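Dermonecrotic toxin (PDB 2EBF) acts as a potent mitogen that induces bone resorption and is associated with severe progressive atrophic rhinitis in pigs, this chain being its C-terminal region. Local coordinates at residues A[206-211]-A[258-263]; A[646-651]-A[699-704]; A[381-386]-A[443-448]. All coordinates share one frame; numbering follows the deposited sequence.

In the fold
Interactions 1 and 3 both belong to the C2 region of the toxin's C-terminal part, whereas interaction 2 belongs to the C3 region, which carries the thiol-protease-like triad. No two of them touch. The centres of interactions 1 and 3 are 42 Å apart and their nearest atoms about 22 Å; interaction 2 has its centre 65 Å from that of interaction 1 and 61 Å from that of interaction 3, across the centre of the chain from both. The side chain of E208 in interaction 1 is about 6 Å from a bound glucose, and that of S649 in interaction 2 about 14 Å from the phosphonate held by residues 624-628, so interaction 2 lies outside that pocket.

Interaction 1 of 3, residues A[206-211]-A[258-263]; sequences VIEDIS and ENSLYI
One face of the Y262 ring is covered by V206, whose CG1 lies over it while CG2 approaches CD2 of Y262 to 3.4 Å. The two side chains lie alongside each other and point the same way, and CG1 of V206 owes its place to being anti to the backbone N (chi1 177°). P196 and I199 also touch the tyrosine. A second flat group, the carboxylate of D209, is met from above its plane by S211 N, which donates to D209 OD2 at 3.1 Å; this bond to the second residue on defines an Asx turn.

The V206-Y262 contact belongs to an antiparallel pairing, in which V206 with Y262 is a non-hydrogen-bonded pair and I207 with L261 a hydrogen-bonded one, closed in both directions by N-H to O bonds of 2.9 Å between I207 N and L261 O and between L261 N and I207 O. It joins outer strand 205-207 to central strand 260-263 in a three-stranded antiparallel sheet of the C2 region. Beyond I207 the pairing turns irregular: S260 OG donates to a lone pair of E208 O at 2.6 Å, and I210 N donates to N259 O.

Opposite the V206-Y262 face, I207 CD1 meets I263 CD1 at 3.9 Å, and helix 288-300 packs on both. I210 reaches L261 at about a right angle. Its chi2, at -34°, is some way off a staggered value, and the very close approach of its CD1 to L261 CB is doubtful in detail, as local strain or a slight model error could explain both; helix 234-248 backs both residues.

Interaction 2 of 3, residues A[646-651]-A[699-704]; sequences MGASIT and LPVDDW
A648 and V701 bring the backbones closest, with CA atoms 6.9 Å apart, and no hydrogen bond joins the two segments. The motif is a helix packed on an antiparallel sheet: in the C3 region, helix 701-711 starts directly after outer strand 697-700, with P700 at its N-cap. Strands 676-681 and 660-673 separate 697-700 from 643-656 in the sheet order, so the first helical turn lies across them to touch residues 648-650.

W704 carries most of the contact. With CG anti to the backbone N (chi1 170°), the indole extends toward the strand and presents its six-membered ring. A648 CB lies 3.8 Å from W704 CZ3, and I650 CG2 is 3.7 Å from W704 CH2, the two side chains running antiparallel past one another. The S649 side chain leaves away from the helix, and its OG is hydrogen-bonded to T667 OG1; its CA, however, sits at the indole edge, near the ring plane, 4.2 Å from W704 CH2. V701 adds a lighter touch through CG1 on the methyl of A648, at 4.3 Å.

Outside the segments the indole ring meets that of H666, the planes about 35° apart, and NE1 is hydrogen-bonded to D681 OD2, which would limit rotation of the indole. Within the helix, W704 N donates to P700 O at 2.9 Å, and V701 O lies in the plane of the indole, at its edge.

Interaction 3 of 3, residues A[381-386]-A[443-448]; sequences SIDFFL and FRKLLQ
I382 and L446 form the centre of a tight apolar seam between two helices whose local axes approach to 9.9 Å and run at 28° to each other, in the same general direction. Two branches of I382 are used. CG2 meets L446 CG at 3.8 Å, whereas CD1 stands over the middle of the F443 ring, 3.8 Å from its centroid and only 10° off the normal, a CH-pi contact. Although the side chain of F443 starts away from helix 379-387, its ring comes back to cover this methyl. L446 is modelled with chi1 at -144°, away from a staggered value, so its exact branch positions are less certain; as placed, its CD2 lies 3.7 Å from F385 CE1, the two side chains crossing at about a right angle, and L386 CD2 comes to the same methyl.

The outer side is looser. L386 CD1 still packs on K445 CB at 3.8 Å, but beyond that point the exposed lysine bends at chi3 and its NZ stops 4.3 Å from D383 OD1. The opposite charges probably attract each other, yet this distance exceeds that of a salt bridge, and no hydrogen bond crosses between the two segments.

The buried side faces strands: F501 of strand 498-502 touches I382, F385 and L446, and I400 of strand 399-402 touches F385 and L446. The two roughly parallel helices thus lie side by side over neighbouring strands of the mixed, mainly parallel sheet in the C2 region, as in alpha/beta layered folds.

Interaction 1 of 3, residues A[206-211]-A[258-263]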
ATOM      1  N   VAL A 206     -14.904  -1.075  22.279  1.00 34.07           N
ATOM      2  CA  VAL A 206     -15.910  -1.418  23.276  1.00 34.78           C
ATOM      3  C   VAL A 206     -15.253  -2.143  24.430  1.00 35.24           C
ATOM      4  O   VAL A 206     -14.491  -3.091  24.227  1.00 35.27           O
ATOM      5  CB  VAL A 206     -17.060  -2.284  22.696  1.00 34.64           C
ATOM      6  CG1 VAL A 206     -18.057  -2.683  23.792  1.00 34.46           C
ATOM      7  CG2 VAL A 206     -17.788  -1.548  21.595  1.00 34.44           C
ATOM      8  N   ILE A 207     -15.531  -1.671  25.642  1.00 36.09           N
ATOM      9  CA  ILE A 207     -15.252  -2.442  26.839  1.00 36.79           C
ATOM     10  C   ILE A 207     -16.586  -3.091  27.212  1.00 37.52           C
ATOM     11  O   ILE A 207     -17.532  -2.411  27.630  1.00 37.24           O
ATOM     12  CB  ILE A 207     -14.678  -1.568  27.990  1.00 37.21           C
ATOM     13  CG1 ILE A 207     -13.227  -1.157  27.703  1.00 37.25           C
ATOM     14  CG2 ILE A 207     -14.707  -2.334  29.307  1.00 36.72           C
ATOM     15  CD1 ILE A 207     -13.038  -0.150  26.574  1.00 38.54           C
ATOM     16  N   GLU A 208     -16.657  -4.406  27.020  1.00 37.93           N
ATOM     17  CA  GLU A 208     -17.908  -5.152  27.128  1.00 38.96           C
ATOM     18  C   GLU A 208     -18.441  -5.193  28.565  1.00 38.97           C
ATOM     19  O   GLU A 208     -19.628  -4.978  28.796  1.00 38.78           O
ATOM     20  CB  GLU A 208     -17.723  -6.571  26.571  1.00 38.71           C
ATOM     21  CG  GLU A 208     -18.970  -7.444  26.631  1.00 39.72           C
ATOM     22  CD  GLU A 208     -18.861  -8.715  25.804  1.00 40.13           C
ATOM     23  OE1 GLU A 208     -17.731  -9.125  25.463  1.00 42.89           O
ATOM     24  OE2 GLU A 208     -19.915  -9.311  25.496  1.00 42.31           O
ATOM     25  N   ASP A 209     -17.554  -5.469  29.517  1.00 39.49           N
ATOM     26  CA  ASP A 209     -17.924  -5.517  30.927  1.00 39.84           C
ATOM     27  C   ASP A 209     -17.163  -4.459  31.718  1.00 39.96           C
ATOM     28  O   ASP A 209     -15.964  -4.592  31.966  1.00 39.66           O
ATOM     29  CB  ASP A 209     -17.667  -6.916  31.498  1.00 39.84           C
ATOM     30  CG  ASP A 209     -18.288  -7.122  32.872  1.00 40.37           C
ATOM     31  OD1 ASP A 209     -18.440  -8.294  33.264  1.00 41.41           O
ATOM     32  OD2 ASP A 209     -18.626  -6.133  33.561  1.00 40.15           O
ATOM     33  N   ILE A 210     -17.886  -3.422  32.125  1.00 40.48           N
ATOM     34  CA  ILE A 210     -17.336  -2.299  32.888  1.00 41.17           C
ATOM     35  C   ILE A 210     -16.643  -2.690  34.210  1.00 41.44           C
ATOM     36  O   ILE A 210     -15.752  -1.976  34.682  1.00 41.48           O
ATOM     37  CB  ILE A 210     -18.445  -1.212  33.109  1.00 41.52           C
ATOM     38  CG1 ILE A 210     -18.684  -0.409  31.819  1.00 41.45           C
ATOM     39  CG2 ILE A 210     -18.135  -0.282  34.265  1.00 41.76           C
ATOM     40  CD1 ILE A 210     -17.453  -0.200  30.974  1.00 42.21           C
ATOM     41  N   SER A 211     -17.041  -3.824  34.788  1.00 41.53           N
ATOM     42  CA  SER A 211     -16.457  -4.320  36.042  1.00 41.59           C
ATOM     43  C   SER A 211     -14.948  -4.567  35.961  1.00 41.48           C
ATOM     44  O   SER A 211     -14.270  -4.622  36.985  1.00 41.22           O
ATOM     45  CB  SER A 211     -17.174  -5.592  36.514  1.00 41.69           C
ATOM     46  OG  SER A 211     -16.799  -6.719  35.739  1.00 42.29           O
ATOM     47  N   GLU A 258     -25.965  -0.288  29.529  1.00 46.20           N
ATOM     48  CA  GLU A 258     -26.112  -1.597  30.165  1.00 46.15           C
ATOM     49  C   GLU A 258     -24.771  -2.294  30.413  1.00 45.38           C
ATOM     50  O   GLU A 258     -24.516  -3.370  29.868  1.00 45.71           O
ATOM     51  CB  GLU A 258     -27.036  -2.503  29.338  1.00 46.09           C
ATOM     52  CG  GLU A 258     -28.516  -2.147  29.416  1.00 47.32           C
ATOM     53  CD  GLU A 258     -29.403  -3.197  28.761  1.00 47.39           C
ATOM     54  OE1 GLU A 258     -30.241  -3.799  29.472  1.00 48.74           O
ATOM     55  OE2 GLU A 258     -29.253  -3.428  27.540  1.00 48.71           O
ATOM     56  N   ASN A 259     -23.915  -1.667  31.218  1.00 44.53           N
ATOM     57  CA  ASN A 259     -22.646  -2.275  31.654  1.00 43.59           C
ATOM     58  C   ASN A 259     -21.537  -2.352  30.587  1.00 42.64           C
ATOM     59  O   ASN A 259     -20.464  -2.905  30.839  1.00 42.40           O
ATOM     60  CB  ASN A 259     -22.897  -3.654  32.292  1.00 43.88           C
ATOM     61  CG  ASN A 259     -21.723  -4.145  33.123  1.00 44.55           C
ATOM     62  OD1 ASN A 259     -21.136  -5.187  32.825  1.00 45.68           O
ATOM     63  ND2 ASN A 259     -21.374  -3.398  34.166  1.00 45.05           N
ATOM     64  N   SER A 260     -21.801  -1.792  29.407  1.00 41.52           N
ATOM     65  CA  SER A 260     -20.799  -1.731  28.339  1.00 40.57           C
ATOM     66  C   SER A 260     -20.434  -0.291  27.991  1.00 40.02           C
ATOM     67  O   SER A 260     -21.309   0.572  27.897  1.00 39.74           O
ATOM     68  CB  SER A 260     -21.288  -2.467  27.088  1.00 40.57           C
ATOM     69  OG  SER A 260     -21.438  -3.857  27.332  1.00 39.86           O
ATOM     70  N   LEU A 261     -19.137  -0.049  27.796  1.00 39.29           N
ATOM     71  CA  LEU A 261     -18.628   1.266  27.403  1.00 38.35           C
ATOM     72  C   LEU A 261     -18.232   1.276  25.929  1.00 38.32           C
ATOM     73  O   LEU A 261     -17.468   0.423  25.473  1.00 37.67           O
ATOM     74  CB  LEU A 261     -17.432   1.653  28.274  1.00 38.44           C
ATOM     75  CG  LEU A 261     -16.533   2.834  27.900  1.00 37.70           C
ATOM     76  CD1 LEU A 261     -17.228   4.163  28.133  1.00 37.67           C
ATOM     77  CD2 LEU A 261     -15.238   2.761  28.688  1.00 37.78           C
ATOM     78  N   TYR A 262     -18.762   2.255  25.202  1.00 37.89           N
ATOM     79  CA  TYR A 262     -18.539   2.399  23.769  1.00 37.65           C
ATOM     80  C   TYR A 262     -17.768   3.682  23.511  1.00 37.77           C
ATOM     81  O   TYR A 262     -18.147   4.751  24.003  1.00 37.47           O
ATOM     82  CB  TYR A 262     -19.879   2.432  23.032  1.00 37.64           C
ATOM     83  CG  TYR A 262     -20.711   1.189  23.250  1.00 37.80           C
ATOM     84  CD1 TYR A 262     -21.518   1.045  24.384  1.00 38.40           C
ATOM     85  CD2 TYR A 262     -20.688   0.151  22.327  1.00 37.29           C
ATOM     86  CE1 TYR A 262     -22.275  -0.105  24.585  1.00 37.66           C
ATOM     87  CE2 TYR A 262     -21.438  -1.002  22.519  1.00 37.70           C
ATOM     88  CZ  TYR A 262     -22.231  -1.124  23.647  1.00 37.99           C
ATOM     89  OH  TYR A 262     -22.969  -2.272  23.823  1.00 37.45           O
ATOM     90  N   ILE A 263     -16.684   3.567  22.744  1.00 37.47           N
ATOM     91  CA  ILE A 263     -15.770   4.680  22.519  1.00 37.40           C
ATOM     92  C   ILE A 263     -15.675   5.027  21.029  1.00 37.59           C
ATOM     93  O   ILE A 263     -15.521   4.137  20.176  1.00 37.20           O
ATOM     94  CB  ILE A 263     -14.368   4.373  23.116  1.00 37.26           C
ATOM     95  CG1 ILE A 263     -14.463   4.227  24.643  1.00 37.01           C
ATOM     96  CG2 ILE A 263     -13.357   5.452  22.735  1.00 37.71           C
ATOM     97  CD1 ILE A 263     -13.305   3.476  25.281  1.00 35.72           C
TER

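Interaction 2 of 3, residues A[646-651]-A[699-704]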
ATOM      1  N   MET A 646      17.445  -5.721 -30.549  1.00 28.69           N
ATOM      2  CA  MET A 646      17.691  -6.964 -29.806  1.00 29.11           C
ATOM      3  C   MET A 646      16.861  -8.115 -30.349  1.00 28.00           C
ATOM      4  O   MET A 646      17.259  -9.277 -30.257  1.00 26.59           O
ATOM      5  CB  MET A 646      17.304  -6.785 -28.344  1.00 28.83           C
ATOM      6  CG  MET A 646      18.038  -5.685 -27.640  1.00 30.73           C
ATOM      7  SD  MET A 646      17.517  -5.555 -25.933  1.00 33.67           S
ATOM      8  CE  MET A 646      15.844  -4.944 -26.105  1.00 33.27           C
ATOM      9  N   GLY A 647      15.695  -7.776 -30.899  1.00 26.84           N
ATOM     10  CA  GLY A 647      14.755  -8.780 -31.378  1.00 26.32           C
ATOM     11  C   GLY A 647      13.783  -9.125 -30.262  1.00 25.45           C
ATOM     12  O   GLY A 647      13.763  -8.469 -29.214  1.00 26.23           O
ATOM     13  N   ALA A 648      12.992 -10.168 -30.471  1.00 24.24           N
ATOM     14  CA  ALA A 648      12.033 -10.603 -29.467  1.00 23.72           C
ATOM     15  C   ALA A 648      11.661 -12.055 -29.706  1.00 23.71           C
ATOM     16  O   ALA A 648      11.717 -12.537 -30.829  1.00 23.33           O
ATOM     17  CB  ALA A 648      10.776  -9.718 -29.505  1.00 23.17           C
ATOM     18  N   SER A 649      11.302 -12.746 -28.627  1.00 23.67           N
ATOM     19  CA  SER A 649      10.839 -14.116 -28.703  1.00 23.55           C
ATOM     20  C   SER A 649       9.598 -14.276 -27.841  1.00 23.62           C
ATOM     21  O   SER A 649       9.431 -13.608 -26.816  1.00 24.75           O
ATOM     22  CB  SER A 649      11.937 -15.072 -28.237  1.00 23.64           C
ATOM     23  OG  SER A 649      13.107 -14.879 -28.995  1.00 23.62           O
ATOM     24  N   ILE A 650       8.707 -15.154 -28.272  1.00 24.40           N
ATOM     25  CA  ILE A 650       7.507 -15.442 -27.516  1.00 24.13           C
ATOM     26  C   ILE A 650       7.313 -16.948 -27.451  1.00 24.06           C
ATOM     27  O   ILE A 650       7.536 -17.645 -28.436  1.00 23.78           O
ATOM     28  CB  ILE A 650       6.275 -14.730 -28.117  1.00 24.59           C
ATOM     29  CG1 ILE A 650       5.044 -15.016 -27.251  1.00 26.10           C
ATOM     30  CG2 ILE A 650       6.077 -15.124 -29.604  1.00 24.03           C
ATOM     31  CD1 ILE A 650       3.830 -14.146 -27.555  1.00 25.66           C
ATOM     32  N   THR A 651       6.901 -17.437 -26.287  1.00 24.96           N
ATOM     33  CA  THR A 651       6.697 -18.869 -26.078  1.00 25.69           C
ATOM     34  C   THR A 651       5.411 -19.080 -25.280  1.00 25.83           C
ATOM     35  O   THR A 651       5.019 -18.222 -24.501  1.00 26.41           O
ATOM     36  CB  THR A 651       7.914 -19.522 -25.382  1.00 26.22           C
ATOM     37  OG1 THR A 651       7.712 -20.936 -25.276  1.00 26.07           O
ATOM     38  CG2 THR A 651       8.163 -18.917 -23.989  1.00 25.51           C
ATOM     39  N   LEU A 699       5.793  -4.942 -37.092  1.00 25.88           N
ATOM     40  CA  LEU A 699       5.023  -4.254 -36.055  1.00 26.81           C
ATOM     41  C   LEU A 699       5.928  -3.863 -34.904  1.00 27.32           C
ATOM     42  O   LEU A 699       6.985  -4.480 -34.709  1.00 27.16           O
ATOM     43  CB  LEU A 699       3.903  -5.153 -35.505  1.00 26.64           C
ATOM     44  CG  LEU A 699       2.636  -5.447 -36.295  1.00 26.88           C
ATOM     45  CD1 LEU A 699       1.923  -6.660 -35.681  1.00 26.78           C
ATOM     46  CD2 LEU A 699       1.703  -4.223 -36.367  1.00 27.88           C
ATOM     47  N   PRO A 700       5.510  -2.861 -34.106  1.00 27.79           N
ATOM     48  CA  PRO A 700       6.259  -2.648 -32.872  1.00 28.33           C
ATOM     49  C   PRO A 700       6.243  -3.937 -32.060  1.00 28.77           C
ATOM     50  O   PRO A 700       5.237  -4.650 -32.071  1.00 29.12           O
ATOM     51  CB  PRO A 700       5.472  -1.543 -32.172  1.00 27.71           C
ATOM     52  CG  PRO A 700       4.780  -0.815 -33.310  1.00 28.71           C
ATOM     53  CD  PRO A 700       4.379  -1.923 -34.232  1.00 27.99           C
ATOM     54  N   VAL A 701       7.351  -4.248 -31.389  1.00 29.36           N
ATOM     55  CA  VAL A 701       7.540  -5.589 -30.810  1.00 29.83           C
ATOM     56  C   VAL A 701       6.364  -6.071 -29.932  1.00 30.23           C
ATOM     57  O   VAL A 701       5.957  -7.227 -30.021  1.00 29.25           O
ATOM     58  CB  VAL A 701       8.931  -5.784 -30.118  1.00 30.06           C
ATOM     59  CG1 VAL A 701      10.061  -5.835 -31.166  1.00 29.01           C
ATOM     60  CG2 VAL A 701       9.197  -4.715 -29.082  1.00 30.28           C
ATOM     61  N   ASP A 702       5.802  -5.180 -29.113  1.00 31.12           N
ATOM     62  CA  ASP A 702       4.660  -5.557 -28.259  1.00 31.70           C
ATOM     63  C   ASP A 702       3.420  -5.954 -29.053  1.00 31.22           C
ATOM     64  O   ASP A 702       2.694  -6.879 -28.674  1.00 31.10           O
ATOM     65  CB  ASP A 702       4.322  -4.445 -27.269  1.00 32.47           C
ATOM     66  CG  ASP A 702       5.435  -4.189 -26.280  1.00 36.10           C
ATOM     67  OD1 ASP A 702       6.276  -5.089 -26.051  1.00 37.94           O
ATOM     68  OD2 ASP A 702       5.464  -3.070 -25.727  1.00 41.39           O
ATOM     69  N   ASP A 703       3.167  -5.229 -30.138  1.00 30.77           N
ATOM     70  CA  ASP A 703       2.057  -5.536 -31.039  1.00 29.74           C
ATOM     71  C   ASP A 703       2.312  -6.835 -31.796  1.00 28.97           C
ATOM     72  O   ASP A 703       1.401  -7.640 -31.998  1.00 27.85           O
ATOM     73  CB  ASP A 703       1.834  -4.381 -31.998  1.00 30.17           C
ATOM     74  CG  ASP A 703       1.436  -3.112 -31.269  1.00 32.39           C
ATOM     75  OD1 ASP A 703       0.522  -3.181 -30.429  1.00 33.03           O
ATOM     76  OD2 ASP A 703       2.062  -2.066 -31.498  1.00 34.22           O
ATOM     77  N   TRP A 704       3.565  -7.042 -32.190  1.00 28.04           N
ATOM     78  CA  TRP A 704       3.978  -8.316 -32.777  1.00 27.71           C
ATOM     79  C   TRP A 704       3.686  -9.480 -31.822  1.00 27.74           C
ATOM     80  O   TRP A 704       3.053 -10.453 -32.223  1.00 27.40           O
ATOM     81  CB  TRP A 704       5.466  -8.286 -33.148  1.00 27.00           C
ATOM     82  CG  TRP A 704       6.034  -9.639 -33.541  1.00 26.92           C
ATOM     83  CD1 TRP A 704       5.998 -10.214 -34.783  1.00 26.01           C
ATOM     84  CD2 TRP A 704       6.741 -10.561 -32.694  1.00 25.81           C
ATOM     85  NE1 TRP A 704       6.616 -11.435 -34.757  1.00 26.44           N
ATOM     86  CE2 TRP A 704       7.089 -11.675 -33.491  1.00 26.20           C
ATOM     87  CE3 TRP A 704       7.110 -10.553 -31.337  1.00 25.83           C
ATOM     88  CZ2 TRP A 704       7.782 -12.778 -32.981  1.00 25.31           C
ATOM     89  CZ3 TRP A 704       7.804 -11.657 -30.821  1.00 26.46           C
ATOM     90  CH2 TRP A 704       8.135 -12.755 -31.651  1.00 26.49           C
TER

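Interaction 3 of 3, residues A[381-386]-A[443-448]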
ATOM      1  N   SER A 381      12.739  27.355  16.001  1.00 30.97           N
ATOM      2  CA  SER A 381      12.405  27.562  14.587  1.00 30.58           C
ATOM      3  C   SER A 381      11.119  28.365  14.434  1.00 30.13           C
ATOM      4  O   SER A 381      11.067  29.308  13.639  1.00 30.10           O
ATOM      5  CB  SER A 381      12.283  26.224  13.845  1.00 30.30           C
ATOM      6  OG  SER A 381      13.557  25.616  13.665  1.00 30.97           O
ATOM      7  N   ILE A 382      10.090  27.996  15.197  1.00 29.68           N
ATOM      8  CA  ILE A 382       8.814  28.701  15.143  1.00 29.92           C
ATOM      9  C   ILE A 382       8.982  30.175  15.543  1.00 30.08           C
ATOM     10  O   ILE A 382       8.452  31.067  14.880  1.00 29.97           O
ATOM     11  CB  ILE A 382       7.718  28.008  16.005  1.00 29.76           C
ATOM     12  CG1 ILE A 382       7.388  26.612  15.435  1.00 30.12           C
ATOM     13  CG2 ILE A 382       6.465  28.884  16.066  1.00 30.06           C
ATOM     14  CD1 ILE A 382       6.580  25.700  16.378  1.00 30.09           C
ATOM     15  N   ASP A 383       9.732  30.423  16.618  1.00 30.48           N
ATOM     16  CA  ASP A 383      10.000  31.798  17.064  1.00 30.49           C
ATOM     17  C   ASP A 383      10.749  32.626  16.019  1.00 29.82           C
ATOM     18  O   ASP A 383      10.416  33.793  15.800  1.00 29.60           O
ATOM     19  CB  ASP A 383      10.746  31.805  18.399  1.00 31.21           C
ATOM     20  CG  ASP A 383       9.863  31.393  19.568  1.00 33.40           C
ATOM     21  OD1 ASP A 383       8.643  31.667  19.542  1.00 37.68           O
ATOM     22  OD2 ASP A 383      10.390  30.803  20.528  1.00 36.35           O
ATOM     23  N   PHE A 384      11.751  32.025  15.375  1.00 29.12           N
ATOM     24  CA  PHE A 384      12.466  32.681  14.273  1.00 28.39           C
ATOM     25  C   PHE A 384      11.519  33.064  13.133  1.00 28.13           C
ATOM     26  O   PHE A 384      11.570  34.178  12.610  1.00 27.76           O
ATOM     27  CB  PHE A 384      13.581  31.777  13.725  1.00 28.36           C
ATOM     28  CG  PHE A 384      14.295  32.361  12.543  1.00 28.41           C
ATOM     29  CD1 PHE A 384      13.855  32.103  11.249  1.00 28.01           C
ATOM     30  CD2 PHE A 384      15.397  33.191  12.724  1.00 28.04           C
ATOM     31  CE1 PHE A 384      14.500  32.660  10.161  1.00 29.52           C
ATOM     32  CE2 PHE A 384      16.051  33.750  11.637  1.00 28.93           C
ATOM     33  CZ  PHE A 384      15.599  33.491  10.356  1.00 29.03           C
ATOM     34  N   PHE A 385      10.670  32.120  12.738  1.00 27.78           N
ATOM     35  CA  PHE A 385       9.685  32.361  11.690  1.00 27.42           C
ATOM     36  C   PHE A 385       8.778  33.537  12.082  1.00 27.06           C
ATOM     37  O   PHE A 385       8.617  34.501  11.321  1.00 26.45           O
ATOM     38  CB  PHE A 385       8.864  31.086  11.431  1.00 27.55           C
ATOM     39  CG  PHE A 385       7.726  31.295  10.491  1.00 27.67           C
ATOM     40  CD1 PHE A 385       6.413  31.277  10.954  1.00 28.02           C
ATOM     41  CD2 PHE A 385       7.964  31.554   9.143  1.00 28.79           C
ATOM     42  CE1 PHE A 385       5.358  31.498  10.087  1.00 28.59           C
ATOM     43  CE2 PHE A 385       6.903  31.781   8.268  1.00 28.48           C
ATOM     44  CZ  PHE A 385       5.604  31.745   8.739  1.00 27.70           C
ATOM     45  N   LEU A 386       8.224  33.474  13.289  1.00 26.60           N
ATOM     46  CA  LEU A 386       7.326  34.532  13.761  1.00 26.93           C
ATOM     47  C   LEU A 386       8.017  35.890  13.843  1.00 26.49           C
ATOM     48  O   LEU A 386       7.415  36.906  13.503  1.00 25.99           O
ATOM     49  CB  LEU A 386       6.669  34.156  15.098  1.00 26.89           C
ATOM     50  CG  LEU A 386       5.772  32.910  15.050  1.00 27.98           C
ATOM     51  CD1 LEU A 386       5.177  32.617  16.396  1.00 28.65           C
ATOM     52  CD2 LEU A 386       4.681  33.074  14.005  1.00 29.98           C
ATOM     53  N   PHE A 443       3.579  26.623  19.225  1.00 34.33           N
ATOM     54  CA  PHE A 443       2.595  26.053  18.298  1.00 33.22           C
ATOM     55  C   PHE A 443       1.299  26.858  18.333  1.00 32.51           C
ATOM     56  O   PHE A 443       0.721  27.175  17.292  1.00 31.95           O
ATOM     57  CB  PHE A 443       2.343  24.567  18.593  1.00 33.06           C
ATOM     58  CG  PHE A 443       3.483  23.651  18.171  1.00 32.79           C
ATOM     59  CD1 PHE A 443       4.421  23.209  19.102  1.00 32.52           C
ATOM     60  CD2 PHE A 443       3.618  23.242  16.843  1.00 32.27           C
ATOM     61  CE1 PHE A 443       5.475  22.357  18.717  1.00 32.20           C
ATOM     62  CE2 PHE A 443       4.656  22.396  16.448  1.00 32.41           C
ATOM     63  CZ  PHE A 443       5.586  21.949  17.385  1.00 32.26           C
ATOM     64  N   ARG A 444       0.859  27.205  19.542  1.00 31.86           N
ATOM     65  CA  ARG A 444      -0.296  28.078  19.735  1.00 31.62           C
ATOM     66  C   ARG A 444      -0.075  29.440  19.078  1.00 31.46           C
ATOM     67  O   ARG A 444      -0.939  29.942  18.356  1.00 31.55           O
ATOM     68  CB  ARG A 444      -0.575  28.246  21.231  1.00 31.55           C
ATOM     69  CG  ARG A 444      -1.832  29.014  21.555  1.00 31.41           C
ATOM     70  CD  ARG A 444      -2.152  28.966  23.052  1.00 31.38           C
ATOM     71  NE  ARG A 444      -2.429  27.603  23.517  1.00 31.58           N
ATOM     72  CZ  ARG A 444      -3.597  26.972  23.389  1.00 31.26           C
ATOM     73  NH1 ARG A 444      -4.634  27.565  22.808  1.00 30.42           N
ATOM     74  NH2 ARG A 444      -3.729  25.733  23.847  1.00 31.18           N
ATOM     75  N   LYS A 445       1.092  30.026  19.330  1.00 31.40           N
ATOM     76  CA  LYS A 445       1.468  31.314  18.742  1.00 31.55           C
ATOM     77  C   LYS A 445       1.498  31.292  17.219  1.00 31.14           C
ATOM     78  O   LYS A 445       1.087  32.265  16.565  1.00 30.50           O
ATOM     79  CB  LYS A 445       2.821  31.769  19.286  1.00 32.01           C
ATOM     80  CG  LYS A 445       2.716  32.618  20.550  1.00 34.32           C
ATOM     81  CD  LYS A 445       4.035  32.669  21.316  1.00 38.07           C
ATOM     82  CE  LYS A 445       4.968  33.749  20.792  1.00 40.68           C
ATOM     83  NZ  LYS A 445       5.949  34.171  21.847  1.00 42.96           N
ATOM     84  N   LEU A 446       1.989  30.184  16.662  1.00 30.84           N
ATOM     85  CA  LEU A 446       2.037  29.989  15.210  1.00 30.65           C
ATOM     86  C   LEU A 446       0.627  30.005  14.632  1.00 30.79           C
ATOM     87  O   LEU A 446       0.361  30.693  13.651  1.00 30.51           O
ATOM     88  CB  LEU A 446       2.701  28.652  14.886  1.00 30.62           C
ATOM     89  CG  LEU A 446       3.607  28.447  13.669  1.00 31.12           C
ATOM     90  CD1 LEU A 446       3.398  27.046  13.147  1.00 29.94           C
ATOM     91  CD2 LEU A 446       3.456  29.482  12.550  1.00 31.15           C
ATOM     92  N   LEU A 447      -0.270  29.238  15.252  1.00 30.94           N
ATOM     93  CA  LEU A 447      -1.670  29.197  14.853  1.00 31.48           C
ATOM     94  C   LEU A 447      -2.311  30.572  14.994  1.00 31.62           C
ATOM     95  O   LEU A 447      -3.054  31.011  14.118  1.00 31.00           O
ATOM     96  CB  LEU A 447      -2.441  28.231  15.746  1.00 31.96           C
ATOM     97  CG  LEU A 447      -3.552  27.354  15.165  1.00 33.58           C
ATOM     98  CD1 LEU A 447      -4.543  27.010  16.265  1.00 34.35           C
ATOM     99  CD2 LEU A 447      -4.270  27.960  13.963  1.00 34.69           C
ATOM    100  N   GLN A 448      -2.039  31.219  16.124  1.00 32.00           N
ATOM    101  CA  GLN A 448      -2.568  32.545  16.404  1.00 33.26           C
ATOM    102  C   GLN A 448      -2.140  33.518  15.302  1.00 33.65           C
ATOM    103  O   GLN A 448      -2.952  34.314  14.814  1.00 34.21           O
ATOM    104  CB  GLN A 448      -2.104  33.016  17.790  1.00 32.96           C
ATOM    105  CG  GLN A 448      -2.806  34.267  18.324  1.00 34.61           C
ATOM    106  CD  GLN A 448      -4.316  34.153  18.278  1.00 34.39           C
ATOM    107  OE1 GLN A 448      -4.969  34.841  17.497  1.00 35.45           O
ATOM    108  NE2 GLN A 448      -4.874  33.263  19.094  1.00 34.07           N
TER